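Local coordinates for tailspike protein (Siphovirus 9NA, PDB 3RIQ), which probably binds Salmonella lipopolysaccharide as the phage's receptor and, as an endorhamnosidase, cleaves its O-antigen chain, at residues 67-72 with 146-151; 81-86 with 166-171; 47-52 with 71-76. One frame throughout, in Å; residues are numbered along the deposited sequence.

Contact 1: 67-72 with 146-151; sequences GVLNWN and ATLRVN
Trp-71 and Leu-148 meet on the inward face of two parallel strands that stack as neighbouring turns of a right-handed beta-helix. One methyl does most of the work: Leu-148 CD1 sits over the pyrrole part of the indole, 3.6 Å from the centroid of the five-membered ring of Trp-71 and only 9° off its normal, a true CH-pi contact. The leucine's CG is anti to its backbone N (chi1 -169°). Its other methyl, CD2, lies against the benzo part, 4.1 Å from Trp-71 CE3. The same CD1 touches Leu-69, whose side chain runs beside that of Leu-148. Broad apolar groups suit this side, which is buried.

Five backbone hydrogen bonds hold the strands in register, for instance Trp-71 N to Arg-149 O. Gly-67 opens the strand with a positive phi, at which a CB would jam against the preceding carbonyl O, so the place calls for glycine.

The other face is polar. Asn-72 and Asn-151 lie side by side, pointing the same way, with their amides nearly coplanar, and Asn-72 ND2 donates in plane to a lone pair of Asn-151 OD1 at 2.9 Å. Asparagine suits both positions because its amide can reach across turns; Asn-70 ND2 adds a weak bond to that same OD1. Arg-149 stretches away in an extended chain, its CB packing on Val-68 CG2 and its CD on Asn-70 ND2. Its guanidinium finds its chief partners beyond the pair: NE bonds to Thr-171 and NH2 forms a salt bridge with Glu-194. A water accepts from both Arg-149 NH1 and Asn-70 ND2. At the strand ends, another water donates to Trp-71 O at 3.0 Å and also to Asn-151 O.

Contact 2: 81-86 with 166-171; sequences ISPHMH and GGYLFT
Tyr-168 brings its OH to 3.2 Å from Pro-83 O, yet this pair is no hydrogen bond, and none of any kind joins the two segments. The phenol is spoken for by another carbonyl, that of Glu-162, to which it donates; a tyrosine suits the place because a long flat ring can fill apolar space while its hydroxyl still donates to a backbone oxygen. The proline ring lies obliquely against that tip, its CG 3.6 Å from Tyr-168 OH and a little farther from CE1. The ring carbons CB and CG of proline give the phenol tip an apolar surface.

Met-85 presses on the same end of the ring. Its CG is anti to the carbonyl carbon (chi1 -58°) and comes 3.7 Å from Tyr-168 CZ. The bend at chi2 puts SD to one side, 5.2 Å from the centroid of the Tyr-168 ring and 42° off its normal, an oblique Met-aromatic contact; a second bend, at chi3, turns CE.

These residues face each other across the interior of the right-handed beta-helix, where two walls of the coil converge. The axes of strands 84-86 and 166-171 are 6.0 Å apart at their closest and run at 123° to one another; no backbone hydrogen bond joins the strands, and side chains make most of the contact. The backbones come closest at Met-85 and Gly-166, where Gly-166 passes with its CA 3.9 Å from Met-85 O. The direction in which a side chain would leave Gly-166 runs straight at that carbonyl, and glycine suits the spot for this reason. Next to it, Gly-167 O lies 3.8 Å from Met-85 CG. Neighbouring turns complete the packing, with Leu-148 against Met-85 and Ile-191 against Tyr-168.

Contact 3: 47-52 with 71-76; sequences AVDFGG and WNNLGS
An Asx turn at a corner of the beta-helix lies at the heart of this contact: Asp-49 OD1 accepts from Gly-51 N, which closes the turn, and also from Asn-73 ND2 of the next coil, at 2.9 Å. The two donors come from opposite faces of the carboxylate plane. The bond from Asn-73 is nearly straight (162°) and lies close to the amide plane of Asn-73. Aspartate suits a turn in which one oxygen must serve a backbone N-H and a neighbouring coil at once.

The peptide chains are stitched in step by Asn-72 N to Val-48 O and Phe-50 N to Asn-72 O. Farther along, Gly-52 N reaches Asn-73 O at 2.8 Å; Gly-51 and Gly-52 both have positive phi, which favours glycine. Gly-75 CA then passes 3.4 Å from Gly-52 O.

Phe-50 turns inward. Its edge meets the face of Trp-71, with planes at 73° and centroids 4.9 Å apart between the phenyl and the five-membered ring, and Phe-50 CE2 approaches Trp-71 CG to 3.5 Å. Leu-74 CD1 lies over one face of the phenyl ring, 3.8 Å from Phe-50 CG, while Val-48 CG1 lies over the opposite face. A flat ring fits between two aliphatic branches and still gives its rim to the indole.

Helix 23-29 packs against this region through Leu-23 and Ala-27, which touch Val-48, Phe-50 and Trp-71, and Ile-57 of strand 56-59 packs on Phe-50, Trp-71 and Leu-74.

In the fold
The three contacts lie near one end of the beta-helix. Contacts 1 and 3 share strand 67-72, so strands 46-49, 67-72 and 146-151 follow one another as parallel neighbours; the centres of contacts 1 and 3 are about 11 Å apart. Trp-71 joins the two, with Leu-148 on one face of its indole and Phe-50 on the other. Contact 2, centred about 8 Å from contact 1, takes the stack a coil further, since Leu-148 and Val-150 exchange probable backbone bonds with Leu-169. Contacts 2 and 3 do not touch, their nearest atoms being about 6 Å apart. A glycerol, probably from the crystallisation liquor, binds Arg-149 on the polar side of contact 1.

Contact 1: 67-72 with 146-151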
ATOM      1  N   GLY A  67     -19.632  -4.698  36.024  1.00 15.00           N
ATOM      2  CA  GLY A  67     -18.727  -5.770  36.406  1.00 14.28           C
ATOM      3  C   GLY A  67     -18.636  -6.859  35.328  1.00 13.45           C
ATOM      4  O   GLY A  67     -18.809  -6.596  34.134  1.00 14.21           O
ATOM      5  N   VAL A  68     -18.356  -8.089  35.768  1.00 13.02           N
ATOM      6  CA  VAL A  68     -18.003  -9.169  34.859  1.00 13.51           C
ATOM      7  C   VAL A  68     -19.086 -10.248  34.752  1.00 13.42           C
ATOM      8  O   VAL A  68     -19.668 -10.669  35.763  1.00 13.94           O
ATOM      9  CB  VAL A  68     -16.630  -9.813  35.277  1.00 12.80           C
ATOM     10  CG1 VAL A  68     -16.722 -10.554  36.610  1.00 17.76           C
ATOM     11  CG2 VAL A  68     -16.144 -10.793  34.220  1.00 14.85           C
ATOM     12  N   LEU A  69     -19.322 -10.707  33.528  1.00 12.83           N
ATOM     13  CA  LEU A  69     -20.154 -11.903  33.266  1.00 12.75           C
ATOM     14  C   LEU A  69     -19.190 -12.982  32.717  1.00 12.92           C
ATOM     15  O   LEU A  69     -18.588 -12.802  31.643  1.00 13.82           O
ATOM     16  CB  LEU A  69     -21.247 -11.542  32.246  1.00 13.02           C
ATOM     17  CG  LEU A  69     -22.123 -12.696  31.711  1.00 12.47           C
ATOM     18  CD1 LEU A  69     -22.855 -13.436  32.878  1.00 14.06           C
ATOM     19  CD2 LEU A  69     -23.161 -12.119  30.738  1.00 13.72           C
ATOM     20  N   ASN A  70     -19.012 -14.082  33.450  1.00 12.29           N
ATOM     21  CA  ASN A  70     -18.087 -15.186  33.044  1.00 12.23           C
ATOM     22  C   ASN A  70     -18.795 -16.244  32.227  1.00 12.30           C
ATOM     23  O   ASN A  70     -19.868 -16.754  32.620  1.00 12.87           O
ATOM     24  CB  ASN A  70     -17.504 -15.867  34.296  1.00 12.02           C
ATOM     25  CG  ASN A  70     -16.741 -14.918  35.175  1.00 13.88           C
ATOM     26  OD1 ASN A  70     -17.236 -14.446  36.224  1.00 17.96           O
ATOM     27  ND2 ASN A  70     -15.523 -14.644  34.785  1.00 12.64           N
ATOM     28  N   TRP A  71     -18.199 -16.599  31.088  1.00 12.19           N
ATOM     29  CA  TRP A  71     -18.679 -17.695  30.249  1.00 12.23           C
ATOM     30  C   TRP A  71     -17.653 -18.810  30.271  1.00 12.64           C
ATOM     31  O   TRP A  71     -16.512 -18.653  29.773  1.00 13.84           O
ATOM     32  CB  TRP A  71     -18.925 -17.211  28.826  1.00 11.60           C
ATOM     33  CG  TRP A  71     -20.223 -16.450  28.640  1.00 12.20           C
ATOM     34  CD1 TRP A  71     -21.085 -15.960  29.622  1.00 11.65           C
ATOM     35  CD2 TRP A  71     -20.806 -16.109  27.390  1.00 12.25           C
ATOM     36  NE1 TRP A  71     -22.169 -15.343  29.012  1.00 12.90           N
ATOM     37  CE2 TRP A  71     -22.016 -15.416  27.652  1.00 12.76           C
ATOM     38  CE3 TRP A  71     -20.414 -16.315  26.043  1.00 13.14           C
ATOM     39  CZ2 TRP A  71     -22.837 -14.896  26.604  1.00 12.97           C
ATOM     40  CZ3 TRP A  71     -21.227 -15.825  25.027  1.00 13.60           C
ATOM     41  CH2 TRP A  71     -22.434 -15.120  25.312  1.00 13.29           C
ATOM     42  N   ASN A  72     -18.069 -19.949  30.830  1.00 12.80           N
ATOM     43  CA  ASN A  72     -17.159 -21.083  31.102  1.00 12.58           C
ATOM     44  C   ASN A  72     -17.598 -22.309  30.317  1.00 13.42           C
ATOM     45  O   ASN A  72     -18.781 -22.480  30.032  1.00 13.77           O
ATOM     46  CB  ASN A  72     -17.193 -21.412  32.599  1.00 13.48           C
ATOM     47  CG  ASN A  72     -16.809 -20.232  33.444  1.00 13.65           C
ATOM     48  OD1 ASN A  72     -17.377 -19.984  34.521  1.00 18.17           O
ATOM     49  ND2 ASN A  72     -15.822 -19.518  33.001  1.00 15.09           N
ATOM     50  N   ALA A 146     -19.371  -3.011  31.576  1.00 13.80           N
ATOM     51  CA  ALA A 146     -19.817  -4.398  31.405  1.00 13.10           C
ATOM     52  C   ALA A 146     -18.759  -5.163  30.614  1.00 13.92           C
ATOM     53  O   ALA A 146     -18.531  -4.872  29.420  1.00 14.34           O
ATOM     54  CB  ALA A 146     -21.153  -4.409  30.641  1.00 12.89           C
ATOM     55  N   THR A 147     -18.159  -6.166  31.254  1.00 12.71           N
ATOM     56  CA  THR A 147     -17.150  -7.011  30.599  1.00 12.98           C
ATOM     57  C   THR A 147     -17.617  -8.452  30.520  1.00 12.91           C
ATOM     58  O   THR A 147     -18.004  -9.057  31.548  1.00 13.26           O
ATOM     59  CB  THR A 147     -15.815  -6.935  31.397  1.00 14.59           C
ATOM     60  OG1 THR A 147     -15.429  -5.559  31.490  1.00 15.55           O
ATOM     61  CG2 THR A 147     -14.700  -7.709  30.717  1.00 15.08           C
ATOM     62  N   LEU A 148     -17.545  -9.014  29.314  1.00 11.71           N
ATOM     63  CA  LEU A 148     -17.731 -10.460  29.122  1.00 11.81           C
ATOM     64  C   LEU A 148     -16.353 -11.089  29.251  1.00 11.36           C
ATOM     65  O   LEU A 148     -15.438 -10.716  28.517  1.00 13.78           O
ATOM     66  CB  LEU A 148     -18.286 -10.734  27.699  1.00 11.71           C
ATOM     67  CG  LEU A 148     -18.753 -12.208  27.513  1.00 10.89           C
ATOM     68  CD1 LEU A 148     -19.983 -12.521  28.402  1.00 12.28           C
ATOM     69  CD2 LEU A 148     -19.008 -12.490  26.032  1.00 12.27           C
ATOM     70  N   ARG A 149     -16.212 -12.069  30.147  1.00 12.17           N
ATOM     71  CA  ARG A 149     -14.965 -12.811  30.288  1.00 10.76           C
ATOM     72  C   ARG A 149     -15.222 -14.242  29.851  1.00 11.55           C
ATOM     73  O   ARG A 149     -15.978 -14.983  30.519  1.00 12.47           O
ATOM     74  CB  ARG A 149     -14.464 -12.766  31.728  1.00 11.95           C
ATOM     75  CG  ARG A 149     -13.058 -13.359  31.893  1.00 12.35           C
ATOM     76  CD  ARG A 149     -12.573 -13.310  33.321  1.00 13.51           C
ATOM     77  NE  ARG A 149     -11.104 -13.302  33.333  1.00 13.52           N
ATOM     78  CZ  ARG A 149     -10.372 -13.039  34.410  1.00 14.32           C
ATOM     79  NH1 ARG A 149     -10.977 -12.865  35.594  1.00 16.06           N
ATOM     80  NH2 ARG A 149      -9.041 -12.970  34.313  1.00 14.97           N
ATOM     81  N   VAL A 150     -14.615 -14.629  28.727  1.00 11.09           N
ATOM     82  CA  VAL A 150     -14.730 -15.993  28.188  1.00 11.81           C
ATOM     83  C   VAL A 150     -13.481 -16.740  28.661  1.00 11.18           C
ATOM     84  O   VAL A 150     -12.361 -16.339  28.314  1.00 12.36           O
ATOM     85  CB  VAL A 150     -14.836 -15.971  26.660  1.00 10.72           C
ATOM     86  CG1 VAL A 150     -14.771 -17.377  26.082  1.00 13.40           C
ATOM     87  CG2 VAL A 150     -16.099 -15.244  26.219  1.00 13.63           C
ATOM     88  N   ASN A 151     -13.671 -17.789  29.471  1.00 11.81           N
ATOM     89  CA  ASN A 151     -12.540 -18.473  30.093  1.00 12.63           C
ATOM     90  C   ASN A 151     -12.235 -19.819  29.451  1.00 12.96           C
ATOM     91  O   ASN A 151     -13.136 -20.661  29.291  1.00 13.89           O
ATOM     92  CB  ASN A 151     -12.874 -18.705  31.570  1.00 12.34           C
ATOM     93  CG  ASN A 151     -13.087 -17.393  32.357  1.00 13.47           C
ATOM     94  OD1 ASN A 151     -14.140 -17.177  33.022  1.00 16.26           O
ATOM     95  ND2 ASN A 151     -12.114 -16.539  32.298  1.00 11.97           N
TER
HETATM   96  O   HOH W   1     -16.418  -4.551  33.808  1.00 18.78           O
HETATM   97  O   HOH W   2     -13.686 -13.436  36.347  1.00 23.98           O
HETATM   98  O   HOH W   3     -15.673 -20.791  27.900  1.00 13.93           O

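Contact 2: 81-86 with 166-171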
ATOM      1  N   ILE A  81     -23.063 -14.546  18.077  1.00 11.77           N
ATOM      2  CA  ILE A  81     -23.511 -13.671  16.983  1.00 11.41           C
ATOM      3  C   ILE A  81     -24.100 -12.377  17.540  1.00 12.01           C
ATOM      4  O   ILE A  81     -25.111 -12.383  18.263  1.00 11.86           O
ATOM      5  CB  ILE A  81     -24.572 -14.397  16.127  1.00 11.99           C
ATOM      6  CG1 ILE A  81     -24.003 -15.744  15.640  1.00 13.87           C
ATOM      7  CG2 ILE A  81     -25.026 -13.534  14.960  1.00 13.00           C
ATOM      8  CD1 ILE A  81     -24.994 -16.578  14.858  1.00 19.41           C
ATOM      9  N   SER A  82     -23.424 -11.280  17.225  1.00 11.15           N
ATOM     10  CA  SER A  82     -23.832  -9.924  17.611  1.00 11.53           C
ATOM     11  C   SER A  82     -24.135  -9.714  19.096  1.00 11.30           C
ATOM     12  O   SER A  82     -25.107  -9.071  19.429  1.00 12.01           O
ATOM     13  CB  SER A  82     -25.036  -9.474  16.808  1.00 12.14           C
ATOM     14  OG  SER A  82     -24.777  -9.561  15.410  1.00 14.65           O
ATOM     15  N   PRO A  83     -23.261 -10.153  19.989  1.00 10.91           N
ATOM     16  CA  PRO A  83     -23.501  -9.801  21.382  1.00 11.59           C
ATOM     17  C   PRO A  83     -23.278  -8.318  21.620  1.00 11.85           C
ATOM     18  O   PRO A  83     -22.621  -7.648  20.830  1.00 12.40           O
ATOM     19  CB  PRO A  83     -22.413 -10.587  22.113  1.00 11.01           C
ATOM     20  CG  PRO A  83     -21.292 -10.669  21.102  1.00 11.08           C
ATOM     21  CD  PRO A  83     -21.972 -10.853  19.807  1.00 11.54           C
ATOM     22  N   HIS A  84     -23.857  -7.828  22.711  1.00 12.39           N
ATOM     23  CA  HIS A  84     -23.731  -6.420  23.101  1.00 11.69           C
ATOM     24  C   HIS A  84     -23.582  -6.298  24.615  1.00 12.23           C
ATOM     25  O   HIS A  84     -24.503  -6.627  25.341  1.00 13.63           O
ATOM     26  CB  HIS A  84     -24.963  -5.631  22.633  1.00 12.86           C
ATOM     27  CG  HIS A  84     -24.835  -4.142  22.786  1.00 12.59           C
ATOM     28  ND1 HIS A  84     -25.188  -3.272  21.777  1.00 16.57           N
ATOM     29  CD2 HIS A  84     -24.431  -3.364  23.827  1.00 14.98           C
ATOM     30  CE1 HIS A  84     -24.990  -2.024  22.188  1.00 15.46           C
ATOM     31  NE2 HIS A  84     -24.553  -2.054  23.434  1.00 14.99           N
ATOM     32  N   MET A  85     -22.425  -5.846  25.070  1.00 11.33           N
ATOM     33  CA  MET A  85     -22.160  -5.614  26.483  1.00 11.98           C
ATOM     34  C   MET A  85     -22.449  -4.159  26.831  1.00 12.14           C
ATOM     35  O   MET A  85     -21.786  -3.269  26.331  1.00 13.22           O
ATOM     36  CB  MET A  85     -20.708  -5.952  26.828  1.00 11.89           C
ATOM     37  CG  MET A  85     -20.298  -7.367  26.529  1.00 12.11           C
ATOM     38  SD  MET A  85     -21.377  -8.663  27.161  1.00 13.52           S
ATOM     39  CE  MET A  85     -21.283  -8.324  28.963  1.00 14.35           C
ATOM     40  N   HIS A  86     -23.437  -3.927  27.691  1.00 12.92           N
ATOM     41  CA  HIS A  86     -23.870  -2.580  28.052  1.00 12.85           C
ATOM     42  C   HIS A  86     -23.748  -2.326  29.568  1.00 12.96           C
ATOM     43  O   HIS A  86     -24.262  -3.084  30.369  1.00 13.03           O
ATOM     44  CB  HIS A  86     -25.330  -2.417  27.609  1.00 13.92           C
ATOM     45  CG  HIS A  86     -25.814  -0.989  27.515  1.00 13.23           C
ATOM     46  ND1 HIS A  86     -25.839  -0.133  28.602  1.00 14.37           N
ATOM     47  CD2 HIS A  86     -26.363  -0.299  26.478  1.00 14.42           C
ATOM     48  CE1 HIS A  86     -26.331   1.039  28.223  1.00 15.72           C
ATOM     49  NE2 HIS A  86     -26.673   0.958  26.945  1.00 14.72           N
ATOM     50  N   GLY A 166     -18.413  -1.113  27.533  1.00 11.96           N
ATOM     51  CA  GLY A 166     -18.252  -2.537  27.782  1.00 11.50           C
ATOM     52  C   GLY A 166     -17.118  -3.066  26.929  1.00 11.46           C
ATOM     53  O   GLY A 166     -16.522  -2.358  26.101  1.00 11.86           O
ATOM     54  N   GLY A 167     -16.841  -4.336  27.092  1.00 11.38           N
ATOM     55  CA  GLY A 167     -15.783  -4.977  26.316  1.00 10.80           C
ATOM     56  C   GLY A 167     -15.725  -6.460  26.526  1.00 11.45           C
ATOM     57  O   GLY A 167     -16.563  -7.033  27.247  1.00 12.01           O
ATOM     58  N   TYR A 168     -14.709  -7.067  25.928  1.00 11.08           N
ATOM     59  CA  TYR A 168     -14.584  -8.513  25.835  1.00 10.54           C
ATOM     60  C   TYR A 168     -13.200  -8.922  26.276  1.00 11.59           C
ATOM     61  O   TYR A 168     -12.176  -8.447  25.731  1.00 12.34           O
ATOM     62  CB  TYR A 168     -14.842  -9.013  24.395  1.00 10.45           C
ATOM     63  CG  TYR A 168     -16.258  -8.689  23.957  1.00 11.20           C
ATOM     64  CD1 TYR A 168     -17.286  -9.631  24.081  1.00 10.21           C
ATOM     65  CD2 TYR A 168     -16.578  -7.422  23.440  1.00 11.99           C
ATOM     66  CE1 TYR A 168     -18.583  -9.313  23.708  1.00 10.39           C
ATOM     67  CE2 TYR A 168     -17.867  -7.097  23.072  1.00 11.43           C
ATOM     68  CZ  TYR A 168     -18.873  -8.038  23.218  1.00 11.08           C
ATOM     69  OH  TYR A 168     -20.154  -7.735  22.828  1.00 11.68           O
ATOM     70  N   LEU A 169     -13.173  -9.839  27.246  1.00 11.87           N
ATOM     71  CA  LEU A 169     -11.900 -10.356  27.813  1.00 11.30           C
ATOM     72  C   LEU A 169     -11.841 -11.872  27.579  1.00 11.58           C
ATOM     73  O   LEU A 169     -12.713 -12.598  28.079  1.00 13.01           O
ATOM     74  CB  LEU A 169     -11.829 -10.000  29.299  1.00 11.67           C
ATOM     75  CG  LEU A 169     -10.710 -10.654  30.125  1.00 10.97           C
ATOM     76  CD1 LEU A 169      -9.371 -10.189  29.634  1.00 12.45           C
ATOM     77  CD2 LEU A 169     -10.912 -10.215  31.539  1.00 13.31           C
ATOM     78  N   PHE A 170     -10.827 -12.342  26.865  1.00 11.56           N
ATOM     79  CA  PHE A 170     -10.650 -13.774  26.594  1.00 10.42           C
ATOM     80  C   PHE A 170      -9.458 -14.217  27.412  1.00 12.03           C
ATOM     81  O   PHE A 170      -8.314 -13.758  27.169  1.00 13.06           O
ATOM     82  CB  PHE A 170     -10.408 -14.009  25.088  1.00 10.84           C
ATOM     83  CG  PHE A 170     -11.589 -13.657  24.261  1.00 10.11           C
ATOM     84  CD1 PHE A 170     -12.599 -14.601  24.068  1.00 10.85           C
ATOM     85  CD2 PHE A 170     -11.722 -12.385  23.688  1.00 10.54           C
ATOM     86  CE1 PHE A 170     -13.755 -14.288  23.292  1.00 11.82           C
ATOM     87  CE2 PHE A 170     -12.858 -12.063  22.914  1.00 12.11           C
ATOM     88  CZ  PHE A 170     -13.889 -13.001  22.748  1.00 11.37           C
ATOM     89  N   THR A 171      -9.720 -15.105  28.363  1.00 11.85           N
ATOM     90  CA  THR A 171      -8.697 -15.578  29.325  1.00 11.91           C
ATOM     91  C   THR A 171      -8.309 -17.009  29.000  1.00 12.81           C
ATOM     92  O   THR A 171      -9.168 -17.886  29.023  1.00 11.88           O
ATOM     93  CB  THR A 171      -9.208 -15.435  30.768  1.00 12.38           C
ATOM     94  OG1 THR A 171      -9.449 -14.043  31.020  1.00 12.58           O
ATOM     95  CG2 THR A 171      -8.188 -15.967  31.811  1.00 13.12           C
TER

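Contact 3: 47-52 with 71-76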
ATOM      1  N   ALA A  47     -21.654 -16.404  36.622  1.00 13.67           N
ATOM      2  CA  ALA A  47     -20.991 -17.365  35.758  1.00 14.45           C
ATOM      3  C   ALA A  47     -22.035 -18.202  35.029  1.00 15.80           C
ATOM      4  O   ALA A  47     -23.134 -18.503  35.564  1.00 18.80           O
ATOM      5  CB  ALA A  47     -20.073 -18.254  36.573  1.00 15.61           C
ATOM      6  N   VAL A  48     -21.693 -18.589  33.811  1.00 14.50           N
ATOM      7  CA  VAL A  48     -22.529 -19.447  32.962  1.00 14.56           C
ATOM      8  C   VAL A  48     -21.661 -20.603  32.501  1.00 13.94           C
ATOM      9  O   VAL A  48     -20.599 -20.386  31.867  1.00 13.75           O
ATOM     10  CB  VAL A  48     -23.104 -18.700  31.739  1.00 14.38           C
ATOM     11  CG1 VAL A  48     -24.027 -19.624  30.931  1.00 15.45           C
ATOM     12  CG2 VAL A  48     -23.877 -17.468  32.216  1.00 17.51           C
ATOM     13  N   ASP A  49     -22.103 -21.817  32.845  1.00 14.01           N
ATOM     14  CA  ASP A  49     -21.411 -23.044  32.468  1.00 14.59           C
ATOM     15  C   ASP A  49     -22.134 -23.656  31.264  1.00 14.39           C
ATOM     16  O   ASP A  49     -23.289 -24.070  31.384  1.00 14.85           O
ATOM     17  CB  ASP A  49     -21.465 -24.024  33.669  1.00 15.14           C
ATOM     18  CG  ASP A  49     -20.870 -25.405  33.369  1.00 18.62           C
ATOM     19  OD1 ASP A  49     -20.347 -25.681  32.286  1.00 15.93           O
ATOM     20  OD2 ASP A  49     -20.918 -26.257  34.305  1.00 26.56           O
ATOM     21  N   PHE A  50     -21.458 -23.675  30.108  1.00 13.27           N
ATOM     22  CA  PHE A  50     -22.066 -24.160  28.853  1.00 13.17           C
ATOM     23  C   PHE A  50     -21.872 -25.644  28.607  1.00 13.67           C
ATOM     24  O   PHE A  50     -22.239 -26.158  27.539  1.00 14.33           O
ATOM     25  CB  PHE A  50     -21.516 -23.312  27.658  1.00 13.56           C
ATOM     26  CG  PHE A  50     -22.040 -21.893  27.650  1.00 12.75           C
ATOM     27  CD1 PHE A  50     -23.334 -21.606  27.190  1.00 12.55           C
ATOM     28  CD2 PHE A  50     -21.238 -20.839  28.128  1.00 13.37           C
ATOM     29  CE1 PHE A  50     -23.792 -20.294  27.165  1.00 13.51           C
ATOM     30  CE2 PHE A  50     -21.708 -19.523  28.129  1.00 14.39           C
ATOM     31  CZ  PHE A  50     -22.958 -19.245  27.634  1.00 13.36           C
ATOM     32  N   GLY A  51     -21.245 -26.331  29.559  1.00 14.17           N
ATOM     33  CA  GLY A  51     -21.179 -27.792  29.558  1.00 14.99           C
ATOM     34  C   GLY A  51     -20.427 -28.426  28.395  1.00 14.35           C
ATOM     35  O   GLY A  51     -20.671 -29.588  28.063  1.00 16.30           O
ATOM     36  N   GLY A  52     -19.506 -27.675  27.785  1.00 14.23           N
ATOM     37  CA  GLY A  52     -18.747 -28.151  26.641  1.00 15.04           C
ATOM     38  C   GLY A  52     -19.528 -28.185  25.361  1.00 14.37           C
ATOM     39  O   GLY A  52     -19.041 -28.702  24.364  1.00 15.65           O
ATOM     40  N   TRP A  71     -18.199 -16.599  31.088  1.00 12.19           N
ATOM     41  CA  TRP A  71     -18.679 -17.695  30.249  1.00 12.23           C
ATOM     42  C   TRP A  71     -17.653 -18.810  30.271  1.00 12.64           C
ATOM     43  O   TRP A  71     -16.512 -18.653  29.773  1.00 13.84           O
ATOM     44  CB  TRP A  71     -18.925 -17.211  28.826  1.00 11.60           C
ATOM     45  CG  TRP A  71     -20.223 -16.450  28.640  1.00 12.20           C
ATOM     46  CD1 TRP A  71     -21.085 -15.960  29.622  1.00 11.65           C
ATOM     47  CD2 TRP A  71     -20.806 -16.109  27.390  1.00 12.25           C
ATOM     48  NE1 TRP A  71     -22.169 -15.343  29.012  1.00 12.90           N
ATOM     49  CE2 TRP A  71     -22.016 -15.416  27.652  1.00 12.76           C
ATOM     50  CE3 TRP A  71     -20.414 -16.315  26.043  1.00 13.14           C
ATOM     51  CZ2 TRP A  71     -22.837 -14.896  26.604  1.00 12.97           C
ATOM     52  CZ3 TRP A  71     -21.227 -15.825  25.027  1.00 13.60           C
ATOM     53  CH2 TRP A  71     -22.434 -15.120  25.312  1.00 13.29           C
ATOM     54  N   ASN A  72     -18.069 -19.949  30.830  1.00 12.80           N
ATOM     55  CA  ASN A  72     -17.159 -21.083  31.102  1.00 12.58           C
ATOM     56  C   ASN A  72     -17.598 -22.309  30.317  1.00 13.42           C
ATOM     57  O   ASN A  72     -18.781 -22.480  30.032  1.00 13.77           O
ATOM     58  CB  ASN A  72     -17.193 -21.412  32.599  1.00 13.48           C
ATOM     59  CG  ASN A  72     -16.809 -20.232  33.444  1.00 13.65           C
ATOM     60  OD1 ASN A  72     -17.377 -19.984  34.521  1.00 18.17           O
ATOM     61  ND2 ASN A  72     -15.822 -19.518  33.001  1.00 15.09           N
ATOM     62  N   ASN A  73     -16.640 -23.143  29.953  1.00 12.65           N
ATOM     63  CA  ASN A  73     -16.897 -24.397  29.236  1.00 13.49           C
ATOM     64  C   ASN A  73     -17.694 -24.240  27.945  1.00 13.73           C
ATOM     65  O   ASN A  73     -18.505 -25.082  27.604  1.00 14.91           O
ATOM     66  CB  ASN A  73     -17.580 -25.418  30.166  1.00 13.86           C
ATOM     67  CG  ASN A  73     -16.761 -25.673  31.408  1.00 18.79           C
ATOM     68  OD1 ASN A  73     -15.549 -25.887  31.330  1.00 22.72           O
ATOM     69  ND2 ASN A  73     -17.413 -25.701  32.552  1.00 21.62           N
ATOM     70  N   LEU A  74     -17.417 -23.192  27.195  1.00 13.31           N
ATOM     71  CA  LEU A  74     -18.061 -23.059  25.907  1.00 13.50           C
ATOM     72  C   LEU A  74     -17.340 -23.966  24.950  1.00 13.47           C
ATOM     73  O   LEU A  74     -16.111 -23.919  24.880  1.00 14.42           O
ATOM     74  CB  LEU A  74     -17.976 -21.577  25.438  1.00 13.73           C
ATOM     75  CG  LEU A  74     -18.723 -21.239  24.151  1.00 14.48           C
ATOM     76  CD1 LEU A  74     -20.220 -21.622  24.290  1.00 15.73           C
ATOM     77  CD2 LEU A  74     -18.587 -19.711  23.814  1.00 15.28           C
ATOM     78  N   GLY A  75     -18.067 -24.813  24.226  1.00 13.00           N
ATOM     79  CA  GLY A  75     -17.435 -25.854  23.405  1.00 13.58           C
ATOM     80  C   GLY A  75     -16.683 -25.303  22.200  1.00 14.02           C
ATOM     81  O   GLY A  75     -17.127 -24.347  21.578  1.00 13.31           O
ATOM     82  N   SER A  76     -15.564 -25.938  21.854  1.00 13.71           N
ATOM     83  CA  SER A  76     -14.807 -25.564  20.646  1.00 14.34           C
ATOM     84  C   SER A  76     -15.677 -25.637  19.388  1.00 13.68           C
ATOM     85  O   SER A  76     -16.432 -26.612  19.196  1.00 14.47           O
ATOM     86  CB  SER A  76     -13.568 -26.456  20.493  1.00 14.94           C
ATOM     87  OG  SER A  76     -12.784 -26.328  21.663  1.00 20.84           O
TER
HETATM   88  O   HOH W   4     -17.861 -26.102  35.212  1.00 45.96           O